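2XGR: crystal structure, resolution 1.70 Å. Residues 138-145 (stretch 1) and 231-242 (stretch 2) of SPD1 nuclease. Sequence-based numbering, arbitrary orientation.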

ATOM      1  N   VAL A 138       6.758  -3.001   8.821  1.00  9.40           N
ATOM      2  CA  VAL A 138       6.119  -3.903   9.809  1.00 11.80           C
ATOM      3  C   VAL A 138       6.544  -5.345   9.543  1.00 12.32           C
ATOM      4  O   VAL A 138       6.836  -5.749   8.397  1.00  9.74           O
ATOM      5  N   ALA A 139       6.496  -6.178  10.593  1.00 12.61           N
ATOM      6  CA  ALA A 139       6.682  -7.587  10.439  1.00 13.34           C
ATOM      7  C   ALA A 139       5.621  -8.108   9.486  1.00 12.93           C
ATOM      8  O   ALA A 139       4.431  -7.891   9.716  1.00 12.17           O
ATOM      9  N   MET A 140       6.011  -8.846   8.445  1.00 11.91           N
ATOM     10  CA  MET A 140       5.090  -9.203   7.412  1.00 11.65           C
ATOM     11  C   MET A 140       5.443 -10.604   6.892  1.00 12.15           C
ATOM     12  O   MET A 140       6.650 -10.905   6.722  1.00 12.35           O
ATOM     13  N   THR A 141       4.430 -11.417   6.617  1.00 10.79           N
ATOM     14  CA  THR A 141       4.652 -12.668   5.880  1.00 11.64           C
ATOM     15  C   THR A 141       5.098 -12.417   4.448  1.00 13.79           C
ATOM     16  O   THR A 141       4.770 -11.398   3.845  1.00 11.29           O
ATOM     17  N   ALA A 142       5.883 -13.363   3.914  1.00 10.71           N
ATOM     18  CA  ALA A 142       6.262 -13.289   2.473  1.00 11.72           C
ATOM     19  C   ALA A 142       5.030 -13.381   1.596  1.00 10.49           C
ATOM     20  O   ALA A 142       4.919 -12.637   0.621  1.00 11.17           O
ATOM     21  N   TRP A 143       4.038 -14.187   2.012  1.00 10.49           N
ATOM     22  CA  TRP A 143       2.757 -14.287   1.349  1.00 10.52           C
ATOM     23  C   TRP A 143       2.098 -12.899   1.219  1.00 12.20           C
ATOM     24  O   TRP A 143       1.693 -12.502   0.106  1.00  9.38           O
ATOM     25  N   LEU A 144       2.017 -12.161   2.324  1.00  8.23           N
ATOM     26  CA  LEU A 144       1.378 -10.819   2.274  1.00  9.97           C
ATOM     27  C   LEU A 144       2.241  -9.867   1.425  1.00  9.60           C
ATOM     28  O   LEU A 144       1.739  -9.037   0.669  1.00  9.62           O
ATOM     29  N   ASN A 145       3.550  -9.978   1.579  1.00  8.94           N
ATOM     30  CA  ASN A 145       4.430  -9.005   0.945  1.00  8.97           C
ATOM     31  C   ASN A 145       4.429  -9.146  -0.610  1.00 10.41           C
ATOM     32  O   ASN A 145       4.068  -8.220  -1.351  1.00  9.59           O
ATOM     33  N   ILE A 231      -8.464  -4.673   2.473  1.00  5.56           N
ATOM     34  CA  ILE A 231      -7.894  -5.138   3.761  1.00  7.20           C
ATOM     35  C   ILE A 231      -7.283  -6.517   3.531  1.00  7.90           C
ATOM     36  O   ILE A 231      -7.973  -7.455   3.090  1.00  9.10           O
ATOM     37  N   LEU A 232      -5.981  -6.619   3.729  1.00  6.61           N
ATOM     38  CA  LEU A 232      -5.293  -7.892   3.545  1.00  7.04           C
ATOM     39  C   LEU A 232      -4.875  -8.478   4.858  1.00  8.50           C
ATOM     40  O   LEU A 232      -4.476  -7.749   5.782  1.00  8.94           O
ATOM     41  N   GLU A 233      -4.948  -9.806   4.942  1.00  9.12           N
ATOM     42  CA  GLU A 233      -4.527 -10.492   6.164  1.00 10.55           C
ATOM     43  C   GLU A 233      -3.031 -10.689   6.194  1.00 10.55           C
ATOM     44  O   GLU A 233      -2.417 -11.095   5.180  1.00 10.78           O
ATOM     45  N   ASN A 234      -2.427 -10.479   7.360  1.00  9.08           N
ATOM     46  CA  ASN A 234      -1.008 -10.712   7.548  1.00  8.79           C
ATOM     47  C   ASN A 234      -0.874 -12.140   8.120  1.00 11.49           C
ATOM     48  O   ASN A 234      -0.804 -12.330   9.350  1.00 14.23           O
ATOM     49  N   SER A 235      -0.893 -13.115   7.209  1.00 11.20           N
ATOM     50  CA  SER A 235      -0.791 -14.546   7.510  1.00 12.28           C
ATOM     51  C   SER A 235      -0.224 -15.254   6.278  1.00 17.60           C
ATOM     52  O   SER A 235       0.007 -14.611   5.232  1.00 16.18           O
ATOM     53  N   ALA A 236      -0.081 -16.572   6.352  1.00 15.93           N
ATOM     54  CA  ALA A 236       0.356 -17.325   5.170  1.00 20.13           C
ATOM     55  C   ALA A 236      -0.136 -18.751   5.296  1.00 24.23           C
ATOM     56  O   ALA A 236      -0.227 -19.257   6.425  1.00 25.87           O
ATOM     57  N   PRO A 237      -0.393 -19.404   4.156  1.00 26.83           N
ATOM     58  CA  PRO A 237      -1.019 -20.724   4.133  1.00 30.20           C
ATOM     59  C   PRO A 237      -0.359 -21.745   5.053  1.00 32.90           C
ATOM     60  O   PRO A 237      -1.068 -22.544   5.683  1.00 36.56           O
ATOM     61  N   ASN A 238       0.960 -21.758   5.118  1.00 35.72           N
ATOM     62  CA  ASN A 238       1.661 -22.938   5.715  1.00 39.66           C
ATOM     63  C   ASN A 238       2.274 -22.663   7.079  1.00 39.88           C
ATOM     64  O   ASN A 238       3.219 -23.359   7.496  1.00 39.49           O
ATOM     65  N   ILE A 239       1.834 -21.579   7.711  1.00 38.71           N
ATOM     66  CA  ILE A 239       2.575 -21.008   8.812  1.00 38.39           C
ATOM     67  C   ILE A 239       1.597 -20.555   9.882  1.00 36.49           C
ATOM     68  O   ILE A 239       0.452 -20.195   9.574  1.00 34.63           O
ATOM     69  N   ASN A 240       2.034 -20.697  11.134  1.00 35.18           N
ATOM     70  CA  ASN A 240       1.412 -20.042  12.298  1.00 34.37           C
ATOM     71  C   ASN A 240       2.275 -18.898  12.747  1.00 30.53           C
ATOM     72  O   ASN A 240       3.512 -19.036  12.860  1.00 30.33           O
ATOM     73  N   LEU A 241       1.640 -17.741  12.979  1.00 27.50           N
ATOM     74  CA  LEU A 241       2.403 -16.611  13.467  1.00 25.97           C
ATOM     75  C   LEU A 241       2.132 -16.403  14.939  1.00 23.80           C
ATOM     76  O   LEU A 241       1.027 -16.527  15.358  1.00 24.99           O
ATOM     77  N   ASP A 242       3.168 -16.035  15.646  1.00 23.06           N
ATOM     78  CA  ASP A 242       3.109 -15.373  16.948  1.00 25.32           C
ATOM     79  C   ASP A 242       3.113 -13.850  16.720  1.00 19.49           C
ATOM     80  O   ASP A 242       4.191 -13.192  16.617  1.00 19.58           O
TER

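Packing of residues 138-145 against 231-242 of SPD1 nuclease, burying 481 Å² summed over both sides. Leu144, in the first turn of the helix, points toward the second stretch with chi1 t and chi2 p; its CD1 lies 3.5 Å from CB of Leu232, a buried strand residue (chi1 m, chi2 t) that points back toward it. Trp143 (chi1 t, chi2 -104°) also points in. Its CB meets CB of Ala236 at 3.6 Å, and one face of its indole receives Pro237: CD sits 3.5 Å from the centroid of the five-membered ring and 16° off the ring normal, a CH-pi contact. Trp143 NE1 is hydrogen-bonded elsewhere in the structure. Thr141 joins the apolar and polar parts. With chi1 p, its methyl CG2 packs 3.4 Å from CD1 of Leu241 (chi1 m, chi2 t), while OG1 donates to Ser235 O at 2.8 Å and accepts from Leu144 N at 2.9 Å, capping the helix N-terminus. Asn234 (chi1 t, chi2 11°) leaves its backbone sideways, but its amide reaches the first stretch and binds main chain there: OD1 accepts from Thr141 N at 3.0 Å and ND2 donates to Ala139 O at 2.9 Å. Ser235 (chi1 p) points away, contributing its carbonyl to Thr141, and the end of Glu233 leads away from the contact.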

ATOM      1  CB  VAL A 138       4.576  -3.789   9.777  1.00 11.82           C
ATOM      2  CG1 VAL A 138       4.131  -2.352  10.110  1.00  9.31           C
ATOM      3  CG2 VAL A 138       4.031  -4.209   8.397  1.00 10.91           C
ATOM      4  CB  ALA A 139       6.493  -8.250  11.808  1.00 11.87           C
ATOM      5  CB  MET A 140       5.265  -8.167   6.249  1.00 12.20           C
ATOM      6  CG  MET A 140       4.194  -8.266   5.275  1.00 11.28           C
ATOM      7  SD  MET A 140       4.405  -6.952   4.019  1.00 12.56           S
ATOM      8  CE  MET A 140       3.889  -5.467   4.890  1.00 11.40           C
ATOM      9  CB  THR A 141       3.451 -13.607   5.858  1.00 12.31           C
ATOM     10  OG1 THR A 141       2.376 -13.049   5.097  1.00 12.26           O
ATOM     11  CG2 THR A 141       2.969 -13.938   7.349  1.00 12.83           C
ATOM     12  CB  ALA A 142       7.254 -14.507   2.166  1.00 11.19           C
ATOM     13  CB  TRP A 143       1.819 -15.296   2.121  1.00 10.23           C
ATOM     14  CG  TRP A 143       0.536 -15.592   1.454  1.00 11.35           C
ATOM     15  CD1 TRP A 143      -0.693 -15.097   1.793  1.00 11.03           C
ATOM     16  CD2 TRP A 143       0.313 -16.518   0.399  1.00 15.39           C
ATOM     17  NE1 TRP A 143      -1.658 -15.604   0.962  1.00 16.48           N
ATOM     18  CE2 TRP A 143      -1.074 -16.502   0.112  1.00 12.95           C
ATOM     19  CE3 TRP A 143       1.145 -17.398  -0.309  1.00 17.66           C
ATOM     20  CZ2 TRP A 143      -1.644 -17.313  -0.865  1.00 17.57           C
ATOM     21  CZ3 TRP A 143       0.565 -18.213  -1.269  1.00 17.82           C
ATOM     22  CH2 TRP A 143      -0.795 -18.131  -1.563  1.00 15.98           C
ATOM     23  CB  LEU A 144       1.231 -10.249   3.681  1.00  9.08           C
ATOM     24  CG  LEU A 144       0.668  -8.817   3.688  1.00  8.10           C
ATOM     25  CD1 LEU A 144      -0.622  -8.659   2.904  1.00 10.09           C
ATOM     26  CD2 LEU A 144       0.464  -8.422   5.161  1.00  8.11           C
ATOM     27  CB  ASN A 145       5.838  -9.141   1.524  1.00  9.04           C
ATOM     28  CG  ASN A 145       6.861  -8.171   0.861  1.00 10.14           C
ATOM     29  OD1 ASN A 145       6.679  -6.967   0.861  1.00  8.83           O
ATOM     30  ND2 ASN A 145       7.993  -8.728   0.402  1.00 14.22           N
ATOM     31  CB  ILE A 231      -8.998  -5.233   4.900  1.00  9.27           C
ATOM     32  CG1 ILE A 231      -9.581  -3.852   5.151  1.00 15.13           C
ATOM     33  CG2 ILE A 231      -8.396  -5.878   6.203  1.00 13.22           C
ATOM     34  CD1 ILE A 231     -10.831  -3.838   6.069  1.00 23.61           C
ATOM     35  CB  LEU A 232      -4.027  -7.694   2.668  1.00  7.03           C
ATOM     36  CG  LEU A 232      -4.309  -7.151   1.276  1.00  9.90           C
ATOM     37  CD1 LEU A 232      -2.965  -6.997   0.451  1.00  8.73           C
ATOM     38  CD2 LEU A 232      -5.219  -8.109   0.542  1.00  7.68           C
ATOM     39  CB  GLU A 233      -5.247 -11.901   6.266  1.00 12.48           C
ATOM     40  CG  GLU A 233      -6.754 -11.856   6.294  1.00 18.34           C
ATOM     41  CD  GLU A 233      -7.352 -11.187   7.544  1.00 20.80           C
ATOM     42  OE1 GLU A 233      -6.802 -11.338   8.664  1.00 26.57           O
ATOM     43  OE2 GLU A 233      -8.360 -10.450   7.369  1.00 27.44           O
ATOM     44  CB  ASN A 234      -0.394  -9.684   8.478  1.00 10.94           C
ATOM     45  CG  ASN A 234       1.128  -9.722   8.510  1.00 11.71           C
ATOM     46  OD1 ASN A 234       1.774 -10.394   7.671  1.00 12.74           O
ATOM     47  ND2 ASN A 234       1.715  -8.933   9.402  1.00 11.93           N
ATOM     48  CB  SER A 235      -2.202 -15.100   7.859  1.00 14.09           C
ATOM     49  OG  SER A 235      -3.077 -14.935   6.764  1.00 18.45           O
ATOM     50  CB  ALA A 236       1.866 -17.339   5.072  1.00 17.99           C
ATOM     51  CB  PRO A 237      -0.845 -21.141   2.688  1.00 30.14           C
ATOM     52  CG  PRO A 237      -0.971 -19.844   1.960  1.00 27.48           C
ATOM     53  CD  PRO A 237      -0.227 -18.871   2.794  1.00 26.22           C
ATOM     54  CB  ASN A 238       2.812 -23.357   4.800  1.00 40.84           C
ATOM     55  CG  ASN A 238       3.621 -22.158   4.301  1.00 44.25           C
ATOM     56  OD1 ASN A 238       4.700 -22.325   3.712  1.00 51.22           O
ATOM     57  ND2 ASN A 238       3.088 -20.942   4.506  1.00 50.31           N
ATOM     58  CB  ILE A 239       3.429 -19.834   8.337  1.00 40.22           C
ATOM     59  CG1 ILE A 239       4.741 -20.334   7.724  1.00 42.04           C
ATOM     60  CG2 ILE A 239       3.724 -18.877   9.451  1.00 41.63           C
ATOM     61  CD1 ILE A 239       5.463 -19.237   6.904  1.00 47.30           C
ATOM     62  CB  ASN A 240       1.302 -21.004  13.484  1.00 36.31           C
ATOM     63  CG  ASN A 240       0.347 -22.138  13.218  1.00 42.28           C
ATOM     64  OD1 ASN A 240       0.683 -23.305  13.455  1.00 49.98           O
ATOM     65  ND2 ASN A 240      -0.844 -21.812  12.708  1.00 44.77           N
ATOM     66  CB  LEU A 241       2.044 -15.308  12.719  1.00 24.78           C
ATOM     67  CG  LEU A 241       2.271 -15.321  11.202  1.00 26.01           C
ATOM     68  CD1 LEU A 241       1.739 -14.055  10.556  1.00 25.16           C
ATOM     69  CD2 LEU A 241       3.768 -15.466  10.921  1.00 25.25           C
ATOM     70  CB  ASP A 242       4.274 -15.809  17.834  1.00 25.81           C
ATOM     71  CG  ASP A 242       4.341 -15.027  19.190  1.00 33.81           C
ATOM     72  OD1 ASP A 242       3.393 -14.242  19.451  1.00 33.29           O
ATOM     73  OD2 ASP A 242       5.333 -15.210  19.963  1.00 35.60           O
TER